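Local coordinates for protein alpha-(N-acetylaminomethylene)succinic acid hydrolase (Mesorhizobium loti, PDB 3KXP) that hydrolyses (E)-2-(acetamidomethylene)succinate to succinic semialdehyde, acetate, ammonia and carbon dioxide, the final step of vitamin B6 degradation, at residues G140-A145 against A292-N297; L72-I77 against A136-H141. All coordinates share one frame; numbering follows the deposited sequence.

Contact 1: G140-A145 against A292-N297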
# COMPACT_ATOMS: atom_id res chain seq x y z
N GLY A 140 -2.43 -14.44 -1.54
CA GLY A 140 -2.51 -15.57 -0.64
C GLY A 140 -3.09 -15.33 0.74
O GLY A 140 -2.88 -14.27 1.35
N HIS A 141 -3.82 -16.31 1.24
CA HIS A 141 -4.42 -16.20 2.56
C HIS A 141 -3.76 -17.16 3.52
O HIS A 141 -3.76 -18.37 3.28
CB HIS A 141 -5.91 -16.51 2.52
CG HIS A 141 -6.56 -16.45 3.86
ND1 HIS A 141 -7.63 -17.25 4.21
CD2 HIS A 141 -6.29 -15.70 4.95
CE1 HIS A 141 -7.98 -17.00 5.46
NE2 HIS A 141 -7.18 -16.06 5.93
N SER A 142 -3.18 -16.63 4.59
CA SER A 142 -2.52 -17.44 5.61
C SER A 142 -1.44 -18.35 5.00
O SER A 142 -0.41 -17.85 4.55
CB SER A 142 -3.58 -18.26 6.36
OG SER A 142 -3.16 -18.55 7.68
N LEU A 143 -1.66 -19.67 5.00
CA LEU A 143 -0.71 -20.61 4.39
C LEU A 143 -0.34 -20.10 3.01
O LEU A 143 0.84 -20.07 2.64
CB LEU A 143 -1.34 -22.01 4.24
CG LEU A 143 -0.64 -23.00 3.28
CD1 LEU A 143 0.75 -23.33 3.77
CD2 LEU A 143 -1.45 -24.27 3.17
N GLY A 144 -1.35 -19.71 2.24
CA GLY A 144 -1.11 -19.18 0.90
C GLY A 144 -0.23 -17.93 0.95
O GLY A 144 0.68 -17.78 0.14
N ALA A 145 -0.52 -17.03 1.89
CA ALA A 145 0.26 -15.79 2.03
C ALA A 145 1.71 -16.12 2.36
O ALA A 145 2.63 -15.58 1.75
CB ALA A 145 -0.35 -14.90 3.13
N ALA A 292 -12.84 -7.57 10.76
CA ALA A 292 -12.37 -8.85 10.25
C ALA A 292 -11.42 -9.58 11.19
O ALA A 292 -10.56 -8.96 11.84
CB ALA A 292 -11.69 -8.66 8.90
N ASP A 293 -11.57 -10.90 11.28
CA ASP A 293 -10.68 -11.71 12.11
C ASP A 293 -9.67 -12.32 11.13
O ASP A 293 -9.36 -11.71 10.10
CB ASP A 293 -11.46 -12.80 12.87
CG ASP A 293 -12.18 -13.79 11.95
OD1 ASP A 293 -12.74 -14.78 12.47
OD2 ASP A 293 -12.18 -13.57 10.72
N HIS A 294 -9.14 -13.50 11.44
CA HIS A 294 -8.16 -14.12 10.56
C HIS A 294 -8.63 -14.31 9.12
O HIS A 294 -7.84 -14.21 8.18
CB HIS A 294 -7.72 -15.46 11.16
CG HIS A 294 -6.83 -16.27 10.27
ND1 HIS A 294 -5.63 -15.80 9.77
CD2 HIS A 294 -6.95 -17.54 9.81
CE1 HIS A 294 -5.05 -16.75 9.06
NE2 HIS A 294 -5.83 -17.82 9.07
N TYR A 295 -9.93 -14.57 8.95
CA TYR A 295 -10.52 -14.83 7.63
C TYR A 295 -10.96 -13.57 6.89
O TYR A 295 -12.12 -13.42 6.52
CB TYR A 295 -11.67 -15.81 7.82
CG TYR A 295 -11.23 -16.99 8.63
CD1 TYR A 295 -10.47 -18.02 8.06
CD2 TYR A 295 -11.43 -17.02 10.01
CE1 TYR A 295 -9.93 -19.04 8.84
CE2 TYR A 295 -10.89 -18.04 10.80
CZ TYR A 295 -10.13 -19.04 10.21
OH TYR A 295 -9.57 -20.03 10.98
N VAL A 296 -10.00 -12.69 6.65
CA VAL A 296 -10.24 -11.41 6.00
C VAL A 296 -11.02 -11.41 4.69
O VAL A 296 -12.07 -10.75 4.59
CB VAL A 296 -8.92 -10.66 5.77
CG1 VAL A 296 -9.21 -9.22 5.33
CG2 VAL A 296 -8.07 -10.71 7.04
N ASN A 297 -10.53 -12.12 3.68
CA ASN A 297 -11.21 -12.12 2.39
C ASN A 297 -12.65 -12.65 2.43
O ASN A 297 -13.52 -12.16 1.71
CB ASN A 297 -10.36 -12.86 1.34
CG ASN A 297 -10.04 -14.29 1.73
OD1 ASN A 297 -10.41 -15.23 1.03
ND2 ASN A 297 -9.32 -14.46 2.84
O HOH W 1 -9.80 -17.65 2.56

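Contact 2: L72-I77 against A136-H141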
# COMPACT_ATOMS: atom_id res chain seq x y z
N LEU A 72 -2.64 -15.30 -9.40
CA LEU A 72 -2.87 -16.58 -8.72
C LEU A 72 -3.34 -16.43 -7.28
O LEU A 72 -2.83 -15.58 -6.54
CB LEU A 72 -1.59 -17.42 -8.77
CG LEU A 72 -1.03 -17.64 -10.18
CD1 LEU A 72 0.30 -18.35 -10.12
CD2 LEU A 72 -2.04 -18.44 -11.00
N PHE A 73 -4.30 -17.26 -6.87
CA PHE A 73 -4.83 -17.21 -5.51
C PHE A 73 -4.56 -18.50 -4.73
O PHE A 73 -4.87 -19.60 -5.20
CB PHE A 73 -6.34 -16.97 -5.55
CG PHE A 73 -6.74 -15.66 -6.19
CD1 PHE A 73 -6.63 -15.47 -7.56
CD2 PHE A 73 -7.30 -14.65 -5.42
CE1 PHE A 73 -7.08 -14.29 -8.16
CE2 PHE A 73 -7.76 -13.47 -6.02
CZ PHE A 73 -7.65 -13.29 -7.38
N PHE A 74 -4.00 -18.36 -3.53
CA PHE A 74 -3.67 -19.51 -2.69
C PHE A 74 -4.36 -19.48 -1.32
O PHE A 74 -4.12 -18.59 -0.51
CB PHE A 74 -2.15 -19.59 -2.51
CG PHE A 74 -1.40 -19.58 -3.80
CD1 PHE A 74 -1.17 -18.38 -4.47
CD2 PHE A 74 -0.93 -20.76 -4.36
CE1 PHE A 74 -0.48 -18.36 -5.69
CE2 PHE A 74 -0.24 -20.76 -5.58
CZ PHE A 74 -0.02 -19.55 -6.24
N HIS A 75 -5.19 -20.50 -1.08
CA HIS A 75 -5.98 -20.65 0.15
C HIS A 75 -5.19 -20.95 1.43
O HIS A 75 -3.98 -21.19 1.40
CB HIS A 75 -6.99 -21.79 -0.08
CG HIS A 75 -6.33 -23.12 -0.29
ND1 HIS A 75 -5.79 -23.85 0.74
CD2 HIS A 75 -6.03 -23.79 -1.43
CE1 HIS A 75 -5.17 -24.91 0.25
NE2 HIS A 75 -5.30 -24.90 -1.06
N GLY A 76 -5.89 -20.95 2.57
CA GLY A 76 -5.25 -21.25 3.84
C GLY A 76 -5.27 -22.75 4.12
O GLY A 76 -5.84 -23.51 3.34
N ILE A 77 -4.66 -23.18 5.23
CA ILE A 77 -4.62 -24.60 5.57
C ILE A 77 -6.02 -25.24 5.71
O ILE A 77 -6.95 -24.63 6.25
CB ILE A 77 -3.81 -24.82 6.86
CG1 ILE A 77 -3.38 -26.29 6.97
CG2 ILE A 77 -4.64 -24.45 8.07
CD1 ILE A 77 -2.31 -26.52 8.03
N ALA A 136 3.43 -13.54 -12.27
CA ALA A 136 2.13 -13.50 -11.63
C ALA A 136 2.02 -12.67 -10.37
O ALA A 136 2.98 -12.51 -9.62
CB ALA A 136 1.66 -14.92 -11.34
N ILE A 137 0.82 -12.15 -10.16
CA ILE A 137 0.50 -11.39 -8.97
C ILE A 137 -0.04 -12.48 -8.04
O ILE A 137 -0.97 -13.20 -8.40
CB ILE A 137 -0.61 -10.35 -9.24
CG1 ILE A 137 -0.08 -9.29 -10.22
CG2 ILE A 137 -1.09 -9.73 -7.93
CD1 ILE A 137 -1.13 -8.32 -10.70
N LEU A 138 0.58 -12.63 -6.88
CA LEU A 138 0.17 -13.64 -5.91
C LEU A 138 -0.72 -13.10 -4.77
O LEU A 138 -0.31 -12.20 -4.02
CB LEU A 138 1.42 -14.30 -5.32
CG LEU A 138 2.15 -15.41 -6.09
CD1 LEU A 138 2.17 -15.14 -7.58
CD2 LEU A 138 3.57 -15.53 -5.53
N VAL A 139 -1.93 -13.65 -4.66
CA VAL A 139 -2.89 -13.28 -3.63
C VAL A 139 -3.04 -14.49 -2.71
O VAL A 139 -3.71 -15.46 -3.07
CB VAL A 139 -4.26 -12.97 -4.23
CG1 VAL A 139 -5.27 -12.68 -3.12
CG2 VAL A 139 -4.16 -11.79 -5.17
N GLY A 140 -2.43 -14.44 -1.54
CA GLY A 140 -2.51 -15.57 -0.64
C GLY A 140 -3.09 -15.33 0.74
O GLY A 140 -2.88 -14.27 1.35
N HIS A 141 -3.82 -16.31 1.24
CA HIS A 141 -4.42 -16.20 2.56
C HIS A 141 -3.76 -17.16 3.52
O HIS A 141 -3.76 -18.37 3.28
CB HIS A 141 -5.91 -16.51 2.52
CG HIS A 141 -6.56 -16.45 3.86
ND1 HIS A 141 -7.63 -17.25 4.21
CD2 HIS A 141 -6.29 -15.70 4.95
CE1 HIS A 141 -7.98 -17.00 5.46
NE2 HIS A 141 -7.18 -16.06 5.93

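Contact 1: G140-A145 against A292-N297
The imidazole of His141 overlaps the loop that carries His294, with its NE2 lying 3.8 Å from NE2 of His294, over one face of that ring. This is the catalytic centre of an alpha/beta hydrolase. Ser142 is the inferred nucleophile and sits on the nucleophile elbow, Gly140-x-Ser142-x-Gly144. Its phi of 55° is the strained backbone expected at such an elbow. His294 and Asp166 are the other inferred triad members, and Asp166 OD2 is hydrogen-bonded to His294 ND1. Ser142 OG lies in the plane of the His294 ring at its CE1-NE2 edge, 3.1 Å from NE2. Ser142 and Leu143 also belong to the chloride site.

His141 holds the histidine loop through its own ring. CG stands anti to the backbone N (chi1 178°), which carries the ring across to the loop. His141 NE2 donates to His294 O at 3.0 Å, from above the carbonyl plane and with a bent N-H...O angle of 151°. The bond ties the backbone of His294 to the strand end and probably helps to position its ring. The two imidazoles are oblique to each other. Tyr295 CD1 reaches the edge of the His141 ring at CE1, 3.7 Å away. Asn297 ND2 lies over the face of His141 opposite Ser142 CB. One water bridges the pair: it is 2.8 Å from His141 ND1 and donates to Asn297 OD1 at 2.9 Å.

Contact 2: L72-I77 against A136-H141
Leu72, Phe73 and Phe74 pair in parallel with Leu138, Val139 and Gly140, and four backbone hydrogen bonds join the strands. Leu72 N donates to Ile137 O, and Leu72 O accepts from Val139 N. Phe74 N donates to Val139 O, and Phe74 O accepts from His141 N at 2.9 Å. Two CA-H...O contacts supplement this ladder. In one, Phe73 CA lies 3.2 Å from Val139 O; in the other, Gly140 CA points to Phe74 O.

Apolar contacts occupy both faces of the sheet. On one, Phe73 and Val139 lie side by side. Phe73 CD2 is 3.6 Å from Val139 CG1, while Val139 CG2 sits over the rim of one ring face. The Phe73 ring also meets that of Phe84. An alanine in place of Phe73 would probably leave a gap beside the Val139 methyls and take away one neighbour of Phe84. On the other face, Leu72 CD1 meets Ala136 CB at 3.9 Å, and Phe74 CE1 meets Leu138 CG. Helix 117-131 covers Leu72 and Phe74 here.

Past the strand end, a side-chain to backbone bond closes the turn. His75 ND1 donates to Gly76 O at 2.6 Å, in the plane of its ring and nearly straight (169°). His75 NE2 is bonded to Gln102 N. The loop leads to Ile77 of the chloride site. Strand 136-141, leading into the inferred nucleophile Ser142, thus pairs with strand 70-74 inside the central sheet of the alpha/beta hydrolase fold.

Both contacts are buried near the centre of the chain, and neither is touched by the other subunit. They share Gly140 and His141, at the end of strand 136-141. Contact 2 lies within the sheet, between two neighbouring strands: regular backbone bonds with apolar side chains on each face. Contact 1 starts where that strand runs out, and its chemistry turns polar, with imidazoles, a hydroxyl, an amide and a water. The two also touch directly. Gly144 CA packs 3.6 Å from Phe74 CB, and Leu143 CB lies 3.7 Å from Ile77 N. The elbow thus rests against segment 72-77, and the chloride-site residues come from both contacts.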